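Local coordinates for Poly(A) ribonuclease POP2 (Saccharomyces cerevisiae, PDB 1UOC), which degrades mRNA poly(A) tails from the 3' end as a metal-dependent exoribonuclease, the probably catalytic nuclease subunit of the CCR4-NOT deadenylase complex, at residues F7-N12 against M254-C259; R70-F75 against A163-G168; F139-L144 against I171-N176. All blocks are in the same frame, centred on the assembly; numbering follows the deposited sequence.

Overall arrangement
The chain is the RNase D domain of Pop2, a mixed six-stranded sheet flanked by helices. Contacts 2 and 3 are neighbours, with centres 14 Å apart, and draw on the two ends of helix 165-174; they meet where Val-73 CG1 lies 3.0 Å from Asn-172 OD1. Contact 1 lies on the opposite side of the chain's centre, 28 Å from contact 2 and 29 Å from contact 3, centre to centre, and its segments enclose both in sequence. The predicted catalytic metal site is a common reference: contact 2 includes Asp-166, the Leu-256 side chain of contact 1 is about 10 Å from that of Gln-250, and Ile-173 of contact 3 is about 10 Å from Asp-166, side chain to side chain.

Contact 1 of 3, residues F7-N12 against M254-C259; sequences FLPPPN and MLLSFC
Pro-9, in the extended loop that precedes strand 17-19, comes nearest to helix 247-264 at Leu-256, with the CA atoms of the two residues 8.2 Å apart. The apolar touch across that spacing is made by side chains. Pro-9 CG rests 4.0 Å from Leu-256 CG and touches the CD2 branch almost as closely, so the CG corner of the proline ring meets the leucine at its branch point and one methyl. Both residues are buried, and a rigid apolar ring against a branched apolar chain suits a buried, apolar place. Leu-256 meets the proline with both torsions off the staggered values (chi1 -112°, chi2 21°). Helix 247-264 is the last helix of this DEDD-nuclease domain and carries Gln-250, a predicted metal ligand; another side packs on the central sheet, where Leu-255 touches strands 40-48 and 77-86. The loop packs on a different side of the helix, at Leu-256. Phe-7 adds a second, looser touch, its CE2 lying 4.3 Å from Leu-256 O, with that oxygen at the ring edge and near its plane. Over one face of the same ring sits Pro-9 CG, 4.2 Å above the plane and displaced toward the rim.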
# COMPACT_ATOMS: atom_id res chain seq x y z
N PHE A 7 3.69 -14.49 16.47
CA PHE A 7 4.59 -14.29 15.35
C PHE A 7 5.28 -12.96 15.56
O PHE A 7 4.68 -11.90 15.34
CB PHE A 7 3.82 -14.30 14.03
CG PHE A 7 4.66 -13.97 12.83
CD1 PHE A 7 5.93 -14.54 12.67
CD2 PHE A 7 4.19 -13.10 11.85
CE1 PHE A 7 6.71 -14.23 11.55
CE2 PHE A 7 4.96 -12.79 10.72
CZ PHE A 7 6.22 -13.36 10.58
N LEU A 8 6.52 -13.01 16.03
CA LEU A 8 7.30 -11.81 16.28
C LEU A 8 8.49 -11.73 15.35
O LEU A 8 9.49 -12.41 15.54
CB LEU A 8 7.78 -11.79 17.74
CG LEU A 8 8.57 -10.57 18.19
CD1 LEU A 8 7.80 -9.29 17.88
CD2 LEU A 8 8.84 -10.66 19.69
N PRO A 9 8.41 -10.86 14.33
CA PRO A 9 9.48 -10.68 13.36
C PRO A 9 10.71 -10.11 14.05
O PRO A 9 10.59 -9.53 15.13
CB PRO A 9 8.90 -9.66 12.38
CG PRO A 9 7.42 -9.78 12.56
CD PRO A 9 7.29 -9.96 14.05
N PRO A 10 11.89 -10.28 13.45
CA PRO A 10 13.10 -9.73 14.08
C PRO A 10 12.83 -8.25 14.40
O PRO A 10 12.30 -7.52 13.57
CB PRO A 10 14.16 -9.90 13.00
CG PRO A 10 13.72 -11.17 12.31
CD PRO A 10 12.22 -10.98 12.19
N PRO A 11 13.20 -7.80 15.61
CA PRO A 11 12.99 -6.41 16.05
C PRO A 11 13.25 -5.29 15.05
O PRO A 11 12.43 -4.39 14.90
CB PRO A 11 13.89 -6.30 17.28
CG PRO A 11 13.80 -7.66 17.85
CD PRO A 11 13.96 -8.54 16.63
N ASN A 12 14.39 -5.34 14.36
CA ASN A 12 14.73 -4.29 13.41
C ASN A 12 13.83 -4.21 12.17
O ASN A 12 13.93 -3.28 11.38
CB ASN A 12 16.22 -4.41 13.02
CG ASN A 12 16.45 -4.55 11.52
OD1 ASN A 12 16.30 -5.64 10.96
ND2 ASN A 12 16.83 -3.44 10.87
N MET A 254 0.99 -5.04 6.40
CA MET A 254 0.48 -5.63 5.17
C MET A 254 1.47 -6.63 4.60
O MET A 254 1.13 -7.78 4.35
CB MET A 254 0.25 -4.50 4.17
CG MET A 254 -0.73 -4.77 3.06
SD MET A 254 -0.85 -3.32 1.98
CE MET A 254 -1.46 -2.12 3.15
N LEU A 255 2.70 -6.18 4.39
CA LEU A 255 3.76 -7.03 3.83
C LEU A 255 4.11 -8.24 4.73
O LEU A 255 4.32 -9.35 4.24
CB LEU A 255 5.01 -6.20 3.59
CG LEU A 255 6.17 -6.88 2.87
CD1 LEU A 255 5.72 -7.27 1.46
CD2 LEU A 255 7.38 -5.95 2.82
N LEU A 256 4.18 -8.00 6.03
CA LEU A 256 4.49 -9.05 7.01
C LEU A 256 3.41 -10.12 6.91
O LEU A 256 3.69 -11.32 6.88
CB LEU A 256 4.49 -8.46 8.42
CG LEU A 256 5.76 -8.31 9.26
CD1 LEU A 256 7.00 -8.34 8.39
CD2 LEU A 256 5.65 -7.01 10.07
N SER A 257 2.17 -9.66 6.87
CA SER A 257 1.03 -10.55 6.79
C SER A 257 1.02 -11.32 5.48
O SER A 257 0.79 -12.53 5.47
CB SER A 257 -0.27 -9.76 6.96
OG SER A 257 -0.36 -9.22 8.27
N PHE A 258 1.28 -10.64 4.37
CA PHE A 258 1.29 -11.31 3.08
C PHE A 258 2.31 -12.44 3.05
O PHE A 258 2.00 -13.57 2.68
CB PHE A 258 1.63 -10.34 1.94
CG PHE A 258 1.69 -10.99 0.61
CD1 PHE A 258 0.52 -11.27 -0.09
CD2 PHE A 258 2.91 -11.41 0.08
CE1 PHE A 258 0.56 -11.97 -1.30
CE2 PHE A 258 2.97 -12.11 -1.12
CZ PHE A 258 1.79 -12.39 -1.82
N CYS A 259 3.55 -12.13 3.41
CA CYS A 259 4.60 -13.11 3.39
C CYS A 259 4.41 -14.27 4.38
O CYS A 259 4.80 -15.40 4.09
CB CYS A 259 5.95 -12.41 3.61
SG CYS A 259 6.40 -11.31 2.25

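Contact 2 of 3, residues R70-F75 against A163-G168; sequences RANVDF and AAYDLG
Gly-168 N donates to Ala-164 O at 2.8 Å, a bond that closes the first turn of helix 165-174 just after its N-cap residue, Ala-164. In this RNase H-like nuclease domain the helix follows strand 157-160 of the central sheet, and contact 2 sets its first turn against the C-terminal part of helix 61-73. Gly-168 lies nearest to Val-73, with 6.9 Å between their CA atoms. Because glycine has no side chain, the valine can lie against the helix backbone itself: Val-73 CG2 is 4.3 Å from Gly-168 C. The short, branched valine fills this buried place with little conformational freedom.

At the rim the contact turns polar and looser. Tyr-165 reaches toward helix 61-73, bringing OH to 3.8 Å from Asn-72 ND2, a polar approach too long to count as a hydrogen bond. The two groups pass at a slant, with the amide and ring planes 34° apart. Asn-72 has CG anti to its carbonyl carbon and beside its backbone N (chi1 -70°), which directs the amide toward the tyrosine. Long and flat, Tyr-165 suits this bridging place, since it also touches Thr-68 and Met-69 one turn earlier on helix 61-73. Between Tyr-165 and Gly-168 the helix carries Leu-167, which touches a bound xenon atom, and Asp-166, a predicted ligand of the catalytic divalent metal, whose OD1 is hydrogen-bonded to Thr-45 OG1.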
# COMPACT_ATOMS: atom_id res chain seq x y z
N ARG A 70 -13.44 7.04 -9.12
CA ARG A 70 -13.06 7.98 -10.19
C ARG A 70 -13.57 9.38 -9.89
O ARG A 70 -12.91 10.37 -10.20
CB ARG A 70 -13.61 7.49 -11.53
CG ARG A 70 -13.00 8.18 -12.75
CD ARG A 70 -13.72 9.47 -13.11
NE ARG A 70 -15.11 9.22 -13.52
CZ ARG A 70 -15.46 8.43 -14.54
NH1 ARG A 70 -16.74 8.27 -14.83
NH2 ARG A 70 -14.54 7.81 -15.25
N ALA A 71 -14.75 9.45 -9.28
CA ALA A 71 -15.37 10.72 -8.94
C ALA A 71 -14.74 11.34 -7.70
O ALA A 71 -15.02 12.50 -7.38
CB ALA A 71 -16.87 10.51 -8.71
N ASN A 72 -13.87 10.60 -7.03
CA ASN A 72 -13.23 11.10 -5.81
C ASN A 72 -11.72 11.30 -5.87
O ASN A 72 -11.18 12.16 -5.18
CB ASN A 72 -13.54 10.18 -4.63
CG ASN A 72 -15.00 10.24 -4.20
OD1 ASN A 72 -15.56 11.33 -4.03
ND2 ASN A 72 -15.61 9.08 -3.99
N VAL A 73 -11.03 10.51 -6.69
CA VAL A 73 -9.57 10.60 -6.77
C VAL A 73 -8.93 11.96 -7.02
O VAL A 73 -7.97 12.31 -6.34
CB VAL A 73 -9.01 9.58 -7.79
CG1 VAL A 73 -7.59 9.96 -8.19
CG2 VAL A 73 -8.99 8.19 -7.15
N ASP A 74 -9.43 12.73 -7.99
CA ASP A 74 -8.80 14.02 -8.25
C ASP A 74 -9.23 15.11 -7.27
O ASP A 74 -8.97 16.29 -7.49
CB ASP A 74 -9.07 14.48 -9.69
CG ASP A 74 -10.53 14.77 -9.96
OD1 ASP A 74 -11.07 15.71 -9.34
OD2 ASP A 74 -11.14 14.05 -10.78
N PHE A 75 -9.87 14.70 -6.18
CA PHE A 75 -10.29 15.65 -5.15
C PHE A 75 -9.75 15.19 -3.79
O PHE A 75 -9.87 15.90 -2.79
CB PHE A 75 -11.82 15.76 -5.11
CG PHE A 75 -12.30 17.00 -4.41
CD1 PHE A 75 -11.98 18.26 -4.92
CD2 PHE A 75 -13.05 16.92 -3.24
CE1 PHE A 75 -12.39 19.43 -4.26
CE2 PHE A 75 -13.46 18.08 -2.57
CZ PHE A 75 -13.13 19.33 -3.08
N ALA A 163 -7.04 -2.38 -2.86
CA ALA A 163 -6.31 -1.71 -3.92
C ALA A 163 -7.07 -0.52 -4.46
O ALA A 163 -6.87 0.61 -4.01
CB ALA A 163 -6.01 -2.70 -5.04
N ALA A 164 -7.94 -0.79 -5.43
CA ALA A 164 -8.78 0.21 -6.09
C ALA A 164 -8.39 1.67 -5.83
O ALA A 164 -7.96 2.37 -6.74
CB ALA A 164 -10.23 -0.01 -5.71
N TYR A 165 -8.55 2.12 -4.59
CA TYR A 165 -8.23 3.49 -4.23
C TYR A 165 -6.74 3.84 -4.19
O TYR A 165 -6.36 4.94 -4.58
CB TYR A 165 -8.89 3.86 -2.91
CG TYR A 165 -10.32 4.30 -3.08
CD1 TYR A 165 -11.29 3.41 -3.55
CD2 TYR A 165 -10.70 5.61 -2.82
CE1 TYR A 165 -12.61 3.83 -3.77
CE2 TYR A 165 -12.01 6.04 -3.04
CZ TYR A 165 -12.96 5.15 -3.51
OH TYR A 165 -14.24 5.58 -3.75
N ASP A 166 -5.91 2.92 -3.71
CA ASP A 166 -4.48 3.20 -3.64
C ASP A 166 -3.91 3.28 -5.04
O ASP A 166 -3.20 4.23 -5.38
CB ASP A 166 -3.76 2.13 -2.82
CG ASP A 166 -4.15 2.15 -1.36
OD1 ASP A 166 -4.81 3.11 -0.93
OD2 ASP A 166 -3.80 1.21 -0.62
N LEU A 167 -4.24 2.29 -5.86
CA LEU A 167 -3.80 2.22 -7.25
C LEU A 167 -4.42 3.36 -8.04
O LEU A 167 -3.76 3.99 -8.87
CB LEU A 167 -4.20 0.88 -7.85
CG LEU A 167 -3.26 -0.30 -7.55
CD1 LEU A 167 -2.63 -0.14 -6.18
CD2 LEU A 167 -4.03 -1.60 -7.66
N GLY A 168 -5.70 3.62 -7.79
CA GLY A 168 -6.37 4.71 -8.47
C GLY A 168 -5.50 5.94 -8.30
O GLY A 168 -5.11 6.58 -9.27

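Contact 3 of 3, residues F139-L144 against I171-N176; sequences FEFSQL and INILMN
Ser-142 and Leu-174 bring helices 138-146 and 165-174 close, their CA atoms being only 5.6 Å apart, and a small serine suits so close an approach. On the tight side Ile-173 lies along Ser-142: its CB, CG1 and CD1 all come near the serine CB, with CD1 at 3.9 Å. The isoleucine can do this because CG1 stands between the backbone N and the carbonyl carbon (chi1 62°), and the extended end of the chain then runs past the serine. Leu-174 sets out away from the other helix, yet its CD2 branch returns to within 3.7 Å of Ser-142 O.

The serine hydroxyl is turned back onto its own helix. Ser-142 OG donates to Phe-139 O at 3.0 Å, with a C=O...OG angle of 123° and a tilt of 23° from the carbonyl plane. Gln-143 N reaches the same oxygen from the same face, so two donors grip Phe-139 O, and the buried hydroxyl is satisfied within its own helix. The two helices belong to the shell around the central sheet of this RNase D domain: Phe-141 presents its ring edge to Ile-173 CD1 at 4.4 Å and is itself packed edge-to-face with Phe-102 and Phe-104. A bound xenon atom touches Ile-171 and lies about 4 Å from the Leu-174 side chain, consistent with apolar surroundings on this part of helix 165-174.

Toward solvent the packing slackens. Phe-139 and Gln-143 are exposed and start out away from helix 165-174; their ends swing back somewhat without touching it, and Gln-143 NE2 makes a weak hydrogen bond to Asp-147 OD2. Helix 165-174 itself gives out here: Met-175 is the first residue to leave helical angles, and exposed Asn-176 follows.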
# COMPACT_ATOMS: atom_id res chain seq x y z
N PHE A 139 4.33 15.64 -7.00
CA PHE A 139 4.83 15.38 -8.35
C PHE A 139 6.28 14.87 -8.30
O PHE A 139 6.65 13.95 -9.03
CB PHE A 139 4.78 16.64 -9.23
CG PHE A 139 5.39 16.43 -10.59
CD1 PHE A 139 4.73 15.67 -11.55
CD2 PHE A 139 6.66 16.93 -10.90
CE1 PHE A 139 5.32 15.41 -12.79
CE2 PHE A 139 7.26 16.67 -12.14
CZ PHE A 139 6.59 15.90 -13.09
N GLU A 140 7.08 15.49 -7.44
CA GLU A 140 8.48 15.11 -7.29
C GLU A 140 8.57 13.67 -6.83
O GLU A 140 9.43 12.91 -7.29
CB GLU A 140 9.15 16.02 -6.25
CG GLU A 140 10.52 16.53 -6.65
CD GLU A 140 11.06 17.57 -5.68
OE1 GLU A 140 10.40 18.62 -5.49
OE2 GLU A 140 12.15 17.34 -5.10
N PHE A 141 7.67 13.30 -5.92
CA PHE A 141 7.61 11.94 -5.39
C PHE A 141 7.25 10.96 -6.50
O PHE A 141 7.90 9.93 -6.65
CB PHE A 141 6.55 11.84 -4.28
CG PHE A 141 6.25 10.42 -3.85
CD1 PHE A 141 7.03 9.78 -2.89
CD2 PHE A 141 5.21 9.71 -4.46
CE1 PHE A 141 6.79 8.44 -2.54
CE2 PHE A 141 4.96 8.38 -4.12
CZ PHE A 141 5.76 7.74 -3.16
N SER A 142 6.22 11.28 -7.27
CA SER A 142 5.78 10.39 -8.33
C SER A 142 6.89 10.19 -9.36
O SER A 142 7.06 9.10 -9.89
CB SER A 142 4.50 10.92 -9.01
OG SER A 142 4.79 11.81 -10.07
N GLN A 143 7.65 11.24 -9.63
CA GLN A 143 8.73 11.14 -10.60
C GLN A 143 9.79 10.16 -10.07
O GLN A 143 10.28 9.32 -10.80
CB GLN A 143 9.35 12.52 -10.84
CG GLN A 143 10.27 12.57 -12.06
CD GLN A 143 9.55 12.23 -13.36
OE1 GLN A 143 8.53 12.85 -13.70
NE2 GLN A 143 10.08 11.25 -14.09
N LEU A 144 10.13 10.27 -8.78
CA LEU A 144 11.11 9.37 -8.20
C LEU A 144 10.59 7.91 -8.21
O LEU A 144 11.38 6.96 -8.36
CB LEU A 144 11.43 9.81 -6.77
CG LEU A 144 12.35 11.03 -6.65
CD1 LEU A 144 12.59 11.41 -5.19
CD2 LEU A 144 13.66 10.69 -7.32
N ILE A 171 -1.87 5.67 -9.93
CA ILE A 171 -2.00 5.86 -11.37
C ILE A 171 -2.29 7.33 -11.67
O ILE A 171 -1.78 7.88 -12.63
CB ILE A 171 -3.15 4.98 -11.95
CG1 ILE A 171 -2.57 3.89 -12.84
CG2 ILE A 171 -4.14 5.83 -12.76
CD1 ILE A 171 -3.62 3.11 -13.58
N ASN A 172 -3.11 7.95 -10.83
CA ASN A 172 -3.49 9.35 -11.01
C ASN A 172 -2.29 10.30 -10.98
O ASN A 172 -2.26 11.30 -11.71
CB ASN A 172 -4.49 9.76 -9.94
CG ASN A 172 -5.14 11.10 -10.22
OD1 ASN A 172 -5.48 11.85 -9.31
ND2 ASN A 172 -5.33 11.40 -11.50
N ILE A 173 -1.32 10.01 -10.12
CA ILE A 173 -0.14 10.85 -10.00
C ILE A 173 0.92 10.46 -11.02
O ILE A 173 1.57 11.31 -11.62
CB ILE A 173 0.47 10.79 -8.59
CG1 ILE A 173 0.92 9.37 -8.26
CG2 ILE A 173 -0.55 11.25 -7.57
CD1 ILE A 173 1.64 9.24 -6.92
N LEU A 174 1.10 9.15 -11.22
CA LEU A 174 2.08 8.65 -12.18
C LEU A 174 1.78 9.09 -13.60
O LEU A 174 2.69 9.21 -14.42
CB LEU A 174 2.14 7.12 -12.13
CG LEU A 174 2.86 6.47 -10.95
CD1 LEU A 174 2.62 4.96 -10.97
CD2 LEU A 174 4.35 6.78 -11.02
N MET A 175 0.50 9.32 -13.89
CA MET A 175 0.10 9.74 -15.23
C MET A 175 -0.01 11.25 -15.35
O MET A 175 0.15 11.97 -14.35
CB MET A 175 -1.23 9.08 -15.62
CG MET A 175 -1.15 7.57 -15.78
SD MET A 175 -2.65 6.81 -16.45
CE MET A 175 -2.49 7.26 -18.16
N ASN A 176 -0.27 11.72 -16.57
CA ASN A 176 -0.39 13.15 -16.85
C ASN A 176 -1.70 13.70 -16.27
O ASN A 176 -2.34 14.54 -16.89
CB ASN A 176 -0.37 13.40 -18.37
CG ASN A 176 0.56 12.45 -19.11
OD1 ASN A 176 0.27 11.25 -19.25
ND2 ASN A 176 1.68 12.98 -19.59